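PDB 4Z6M: homoprotocatechuate 2,3-dioxygenase from Brevibacterium fuscum, which probably catalyses the iron(II)-dependent, extradiol ring-opening of homoprotocatechuate by molecular oxygen. Local coordinates for residues A[191-203]-A[267-279]. The protein carries 1 engineered substitution. Residues are numbered along the deposited sequence; the frame is centred on the assembly and turned at random. Where two conformers were deposited one is given.
Sequences AWMHRKGTVQDTA and EIYTQDYYTGDPD. Engineered in segment 191-203: Gln200 (natural residue His). With FE2 (Fe (II) ion), chain E.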
loop_
_atom_site.group_PDB
_atom_site.type_symbol
_atom_site.label_atom_id
_atom_site.label_comp_id
_atom_site.label_asym_id
_atom_site.label_seq_id
_atom_site.Cartn_x
_atom_site.Cartn_y
_atom_site.Cartn_z
ATOM N N ALA A 191 17.833 -6.541 24.355
ATOM C CA ALA A 191 17.657 -7.864 23.788
ATOM C C ALA A 191 16.183 -8.094 23.484
ATOM O O ALA A 191 15.311 -7.559 24.169
ATOM C CB ALA A 191 18.151 -8.935 24.741
ATOM N N TRP A 192 15.932 -8.892 22.443
ATOM C CA TRP A 192 14.593 -9.219 21.954
ATOM C C TRP A 192 14.417 -10.721 22.011
ATOM O O TRP A 192 15.332 -11.435 21.701
ATOM C CB TRP A 192 14.463 -8.737 20.506
ATOM C CG TRP A 192 14.317 -7.256 20.330
ATOM C CD1 TRP A 192 13.176 -6.613 19.991
ATOM C CD2 TRP A 192 15.332 -6.239 20.425
ATOM N NE1 TRP A 192 13.399 -5.269 19.882
ATOM C CE2 TRP A 192 14.711 -5.014 20.158
ATOM C CE3 TRP A 192 16.699 -6.247 20.697
ATOM C CZ2 TRP A 192 15.396 -3.803 20.174
ATOM C CZ3 TRP A 192 17.382 -5.053 20.681
ATOM C CH2 TRP A 192 16.722 -3.837 20.441
ATOM N N MET A 193 13.245 -11.202 22.414
ATOM C CA MET A 193 13.092 -12.643 22.588
ATOM C C MET A 193 11.650 -13.087 22.402
ATOM O O MET A 193 10.722 -12.352 22.699
ATOM C CB MET A 193 13.610 -13.105 23.940
ATOM C CG MET A 193 13.000 -12.374 25.101
ATOM S SD MET A 193 13.824 -10.815 25.563
ATOM C CE MET A 193 15.340 -11.489 26.288
ATOM N N HIS A 194 11.475 -14.306 21.931
ATOM C CA HIS A 194 10.168 -14.743 21.450
ATOM C C HIS A 194 9.768 -16.130 21.915
ATOM O O HIS A 194 10.596 -16.969 22.259
ATOM C CB HIS A 194 10.119 -14.716 19.919
ATOM C CG HIS A 194 10.671 -15.955 19.274
ATOM N ND1 HIS A 194 9.854 -16.973 18.854
ATOM C CD2 HIS A 194 11.938 -16.362 19.009
ATOM C CE1 HIS A 194 10.582 -17.961 18.381
ATOM N NE2 HIS A 194 11.845 -17.600 18.431
ATOM N N ARG A 195 8.462 -16.353 21.860
ATOM C CA ARG A 195 7.847 -17.669 21.924
ATOM C C ARG A 195 7.086 -17.989 20.648
ATOM O O ARG A 195 7.248 -19.091 20.114
ATOM C CB ARG A 195 6.916 -17.790 23.134
ATOM C CG ARG A 195 7.669 -17.844 24.459
ATOM C CD ARG A 195 8.477 -19.117 24.657
ATOM N NE ARG A 195 7.640 -20.301 24.690
ATOM C CZ ARG A 195 8.082 -21.545 24.705
ATOM N NH1 ARG A 195 9.382 -21.804 24.683
ATOM N NH2 ARG A 195 7.215 -22.538 24.733
ATOM N N LYS A 196 6.306 -17.045 20.102
ATOM C CA LYS A 196 5.353 -17.357 19.000
ATOM C C LYS A 196 5.850 -17.383 17.551
ATOM O O LYS A 196 5.061 -17.619 16.631
ATOM C CB LYS A 196 4.159 -16.401 19.039
ATOM C CG LYS A 196 4.449 -14.965 18.603
ATOM C CD LYS A 196 3.226 -14.094 18.846
ATOM C CE LYS A 196 3.452 -12.654 18.417
ATOM N NZ LYS A 196 4.568 -12.061 19.187
ATOM N N GLY A 197 7.125 -17.133 17.320
ATOM C CA GLY A 197 7.670 -17.261 15.958
ATOM C C GLY A 197 7.685 -15.965 15.167
ATOM O O GLY A 197 7.803 -15.974 13.946
ATOM N N THR A 198 7.608 -14.858 15.891
ATOM C CA THR A 198 7.933 -13.529 15.402
ATOM C C THR A 198 9.184 -13.054 16.145
ATOM O O THR A 198 9.760 -13.774 16.954
ATOM C CB THR A 198 6.766 -12.541 15.611
ATOM O OG1 THR A 198 6.581 -12.298 17.007
ATOM C CG2 THR A 198 5.457 -13.055 15.002
ATOM N N VAL A 199 9.637 -11.845 15.882
ATOM C CA VAL A 199 10.894 -11.388 16.476
ATOM C C VAL A 199 10.827 -11.341 18.010
ATOM O O VAL A 199 11.832 -11.578 18.685
ATOM C CB VAL A 199 11.348 -10.067 15.865
ATOM C CG1 VAL A 199 12.505 -9.447 16.611
ATOM C CG2 VAL A 199 11.725 -10.320 14.407
ATOM N N GLN A 200 9.645 -11.042 18.562
ATOM C CA GLN A 200 9.540 -10.796 19.971
ATOM C C GLN A 200 8.123 -11.051 20.503
ATOM O O GLN A 200 7.124 -10.782 19.843
ATOM C CB GLN A 200 9.985 -9.367 20.281
ATOM C CG GLN A 200 9.266 -8.357 19.404
ATOM C CD GLN A 200 9.800 -6.971 19.550
ATOM O OE1 GLN A 200 10.099 -6.524 20.663
ATOM N NE2 GLN A 200 9.928 -6.258 18.432
ATOM N N ASP A 201 8.091 -11.558 21.737
ATOM C CA ASP A 201 6.929 -11.461 22.618
ATOM C C ASP A 201 7.166 -10.534 23.787
ATOM O O ASP A 201 6.243 -9.849 24.242
ATOM C CB ASP A 201 6.501 -12.836 23.137
ATOM C CG ASP A 201 5.763 -13.628 22.081
ATOM O OD1 ASP A 201 4.572 -13.250 21.795
ATOM O OD2 ASP A 201 6.359 -14.602 21.536
ATOM N N THR A 202 8.414 -10.511 24.268
ATOM C CA THR A 202 8.837 -9.449 25.143
ATOM C C THR A 202 10.263 -9.091 24.780
ATOM O O THR A 202 10.891 -9.739 23.941
ATOM C CB THR A 202 8.624 -9.759 26.644
ATOM O OG1 THR A 202 8.663 -8.516 27.358
ATOM C CG2 THR A 202 9.646 -10.754 27.173
ATOM N N ALA A 203 10.718 -7.993 25.338
ATOM C CA ALA A 203 12.018 -7.449 24.988
ATOM C C ALA A 203 12.500 -6.681 26.203
ATOM O O ALA A 203 11.700 -6.224 27.015
ATOM C CB ALA A 203 11.928 -6.552 23.759
ATOM N N GLU A 267 3.521 1.183 20.773
ATOM C CA GLU A 267 4.157 1.020 19.471
ATOM C C GLU A 267 3.132 0.426 18.509
ATOM O O GLU A 267 2.369 -0.484 18.868
ATOM C CB GLU A 267 5.369 0.100 19.567
ATOM C CG GLU A 267 6.183 0.017 18.293
ATOM C CD GLU A 267 7.373 -0.897 18.379
ATOM O OE1 GLU A 267 7.562 -1.538 19.427
ATOM O OE2 GLU A 267 8.120 -0.995 17.364
ATOM N N ILE A 268 3.180 0.903 17.271
ATOM C CA ILE A 268 2.486 0.284 16.156
ATOM C C ILE A 268 3.556 -0.291 15.231
ATOM O O ILE A 268 4.576 0.332 15.038
ATOM C CB ILE A 268 1.590 1.290 15.392
ATOM C CG1 ILE A 268 0.891 2.317 16.324
ATOM C CG2 ILE A 268 0.634 0.489 14.516
ATOM C CD1 ILE A 268 -0.087 1.704 17.268
ATOM N N TYR A 269 3.347 -1.506 14.730
ATOM C CA TYR A 269 4.413 -2.350 14.252
ATOM C C TYR A 269 3.920 -3.209 13.101
ATOM O O TYR A 269 2.783 -3.707 13.123
ATOM C CB TYR A 269 4.802 -3.254 15.413
ATOM C CG TYR A 269 5.946 -4.220 15.318
ATOM C CD1 TYR A 269 7.228 -3.845 15.695
ATOM C CD2 TYR A 269 5.713 -5.533 14.983
ATOM C CE1 TYR A 269 8.248 -4.782 15.730
ATOM C CE2 TYR A 269 6.731 -6.468 15.009
ATOM C CZ TYR A 269 8.005 -6.084 15.392
ATOM O OH TYR A 269 9.025 -7.000 15.479
ATOM N N THR A 270 4.739 -3.433 12.085
ATOM C CA THR A 270 4.342 -4.417 11.058
ATOM C C THR A 270 5.544 -4.985 10.328
ATOM O O THR A 270 6.547 -4.304 10.166
ATOM C CB THR A 270 3.316 -3.835 10.053
ATOM O OG1 THR A 270 2.735 -4.899 9.271
ATOM C CG2 THR A 270 3.932 -2.790 9.122
ATOM N N GLN A 271 5.411 -6.243 9.901
ATOM C CA GLN A 271 6.279 -6.852 8.879
ATOM C C GLN A 271 7.693 -7.163 9.347
ATOM O O GLN A 271 8.663 -7.011 8.617
ATOM C CB GLN A 271 6.251 -6.064 7.577
ATOM C CG GLN A 271 4.886 -6.197 6.922
ATOM C CD GLN A 271 4.612 -5.159 5.852
ATOM O OE1 GLN A 271 5.515 -4.734 5.138
ATOM N NE2 GLN A 271 3.362 -4.765 5.721
ATOM N N ASP A 272 7.796 -7.684 10.566
ATOM C CA ASP A 272 8.989 -8.437 10.956
ATOM C C ASP A 272 8.953 -9.840 10.328
ATOM O O ASP A 272 8.119 -10.118 9.463
ATOM C CB ASP A 272 9.156 -8.431 12.474
ATOM C CG ASP A 272 8.111 -9.258 13.224
ATOM O OD1 ASP A 272 7.101 -9.664 12.619
ATOM O OD2 ASP A 272 8.315 -9.439 14.455
ATOM N N TYR A 273 9.886 -10.693 10.733
ATOM C CA TYR A 273 10.176 -11.949 10.033
ATOM C C TYR A 273 9.926 -13.160 10.943
ATOM O O TYR A 273 9.730 -13.033 12.153
ATOM C CB TYR A 273 11.614 -11.920 9.469
ATOM C CG TYR A 273 12.672 -11.667 10.517
ATOM C CD1 TYR A 273 13.237 -12.721 11.226
ATOM C CD2 TYR A 273 13.099 -10.381 10.813
ATOM C CE1 TYR A 273 14.195 -12.512 12.193
ATOM C CE2 TYR A 273 14.063 -10.150 11.788
ATOM C CZ TYR A 273 14.602 -11.230 12.482
ATOM O OH TYR A 273 15.538 -11.038 13.475
ATOM N N TYR A 274 9.927 -14.326 10.319
ATOM C CA TYR A 274 9.677 -15.615 10.968
ATOM C C TYR A 274 10.888 -16.115 11.726
ATOM O O TYR A 274 12.007 -16.205 11.182
ATOM C CB TYR A 274 9.245 -16.648 9.906
ATOM C CG TYR A 274 9.272 -18.104 10.408
ATOM C CD1 TYR A 274 8.229 -18.639 11.152
ATOM C CD2 TYR A 274 10.346 -18.927 10.126
ATOM C CE1 TYR A 274 8.268 -19.949 11.601
ATOM C CE2 TYR A 274 10.382 -20.245 10.551
ATOM C CZ TYR A 274 9.341 -20.750 11.307
ATOM O OH TYR A 274 9.379 -22.038 11.785
ATOM N N THR A 275 10.659 -16.485 12.983
ATOM C CA THR A 275 11.730 -16.913 13.873
ATOM C C THR A 275 11.512 -18.315 14.459
ATOM O O THR A 275 12.212 -18.713 15.378
ATOM C CB THR A 275 11.818 -15.940 15.048
ATOM O OG1 THR A 275 10.559 -16.033 15.727
ATOM C CG2 THR A 275 12.143 -14.505 14.581
ATOM N N GLY A 276 10.512 -19.030 13.963
ATOM C CA GLY A 276 10.059 -20.267 14.606
ATOM C C GLY A 276 10.976 -21.450 14.509
ATOM O O GLY A 276 10.770 -22.414 15.227
ATOM N N ASP A 277 11.989 -21.428 13.642
ATOM C CA ASP A 277 12.935 -22.539 13.625
ATOM C C ASP A 277 13.907 -22.413 14.811
ATOM O O ASP A 277 14.309 -21.310 15.179
ATOM C CB ASP A 277 13.723 -22.575 12.324
ATOM C CG ASP A 277 12.917 -23.072 11.113
ATOM O OD1 ASP A 277 11.674 -23.212 11.180
ATOM O OD2 ASP A 277 13.569 -23.324 10.072
ATOM N N PRO A 278 14.316 -23.549 15.382
ATOM C CA PRO A 278 15.065 -23.466 16.650
ATOM C C PRO A 278 16.495 -22.917 16.511
ATOM O O PRO A 278 17.082 -22.453 17.493
ATOM C CB PRO A 278 15.068 -24.913 17.139
ATOM C CG PRO A 278 14.944 -25.708 15.887
ATOM C CD PRO A 278 13.951 -24.932 15.055
ATOM N N ASP A 279 17.027 -22.999 15.293
ATOM C CA ASP A 279 18.334 -22.452 14.952
ATOM C C ASP A 279 18.226 -21.125 14.182
ATOM O O ASP A 279 19.142 -20.711 13.487
ATOM C CB ASP A 279 19.158 -23.469 14.170
ATOM C CG ASP A 279 18.543 -23.830 12.818
ATOM O OD1 ASP A 279 17.363 -23.462 12.579
ATOM O OD2 ASP A 279 19.238 -24.492 12.009
HETATM FE FE FE2 E . 8.955 -2.721 20.372
HETATM O O HOH W 1 13.642 -19.734 17.629
HETATM O O HOH W 2 7.395 -9.731 16.965
HETATM O O HOH W 3 9.590 -3.225 18.372
HETATM O O HOH W 4 10.393 -4.029 21.313
HETATM O O HOH W 5 10.597 -1.247 20.241
#
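In the iron site of this extradiol dioxygenase, built on the glyoxalase-type fold, the engineered Gln200 and Tyr269 meet beside the metal: Gln200 NE2 donates to Tyr269 OH at 3.2 Å, the bond lying in the amide plane, with amide and phenol ring turned 76° apart. The iron is held by a facial triad of two histidines and one carboxylate, His155, His214 and Glu267, whose OE1 binds at 2.1 Å; three waters complete the six ligands. Two of these waters also bond Gln200, one at OE1 and one at NE2, which makes it a second-shell residue. Tyr269 OH donates a hydrogen bond to Asp272 OD2, and Val199 N reaches that oxygen from the opposite face of the carboxylate, at 3.1 Å. Farther from the metal, the loop after strand 265-270 packs against the turn between strands 188-194 and 202-206. Val199 CG2, anti to its carbonyl carbon, lies over one face of the Tyr273 ring, 3.7 Å from its centroid, while the Tyr273 hydroxyl bonds Glu179. Thr275 N bonds Gly197 O in a nearly straight line (167°). Thr275 OG1 sits 3.2 Å above the centre of the His194 ring and donates to Thr198 O at 2.7 Å.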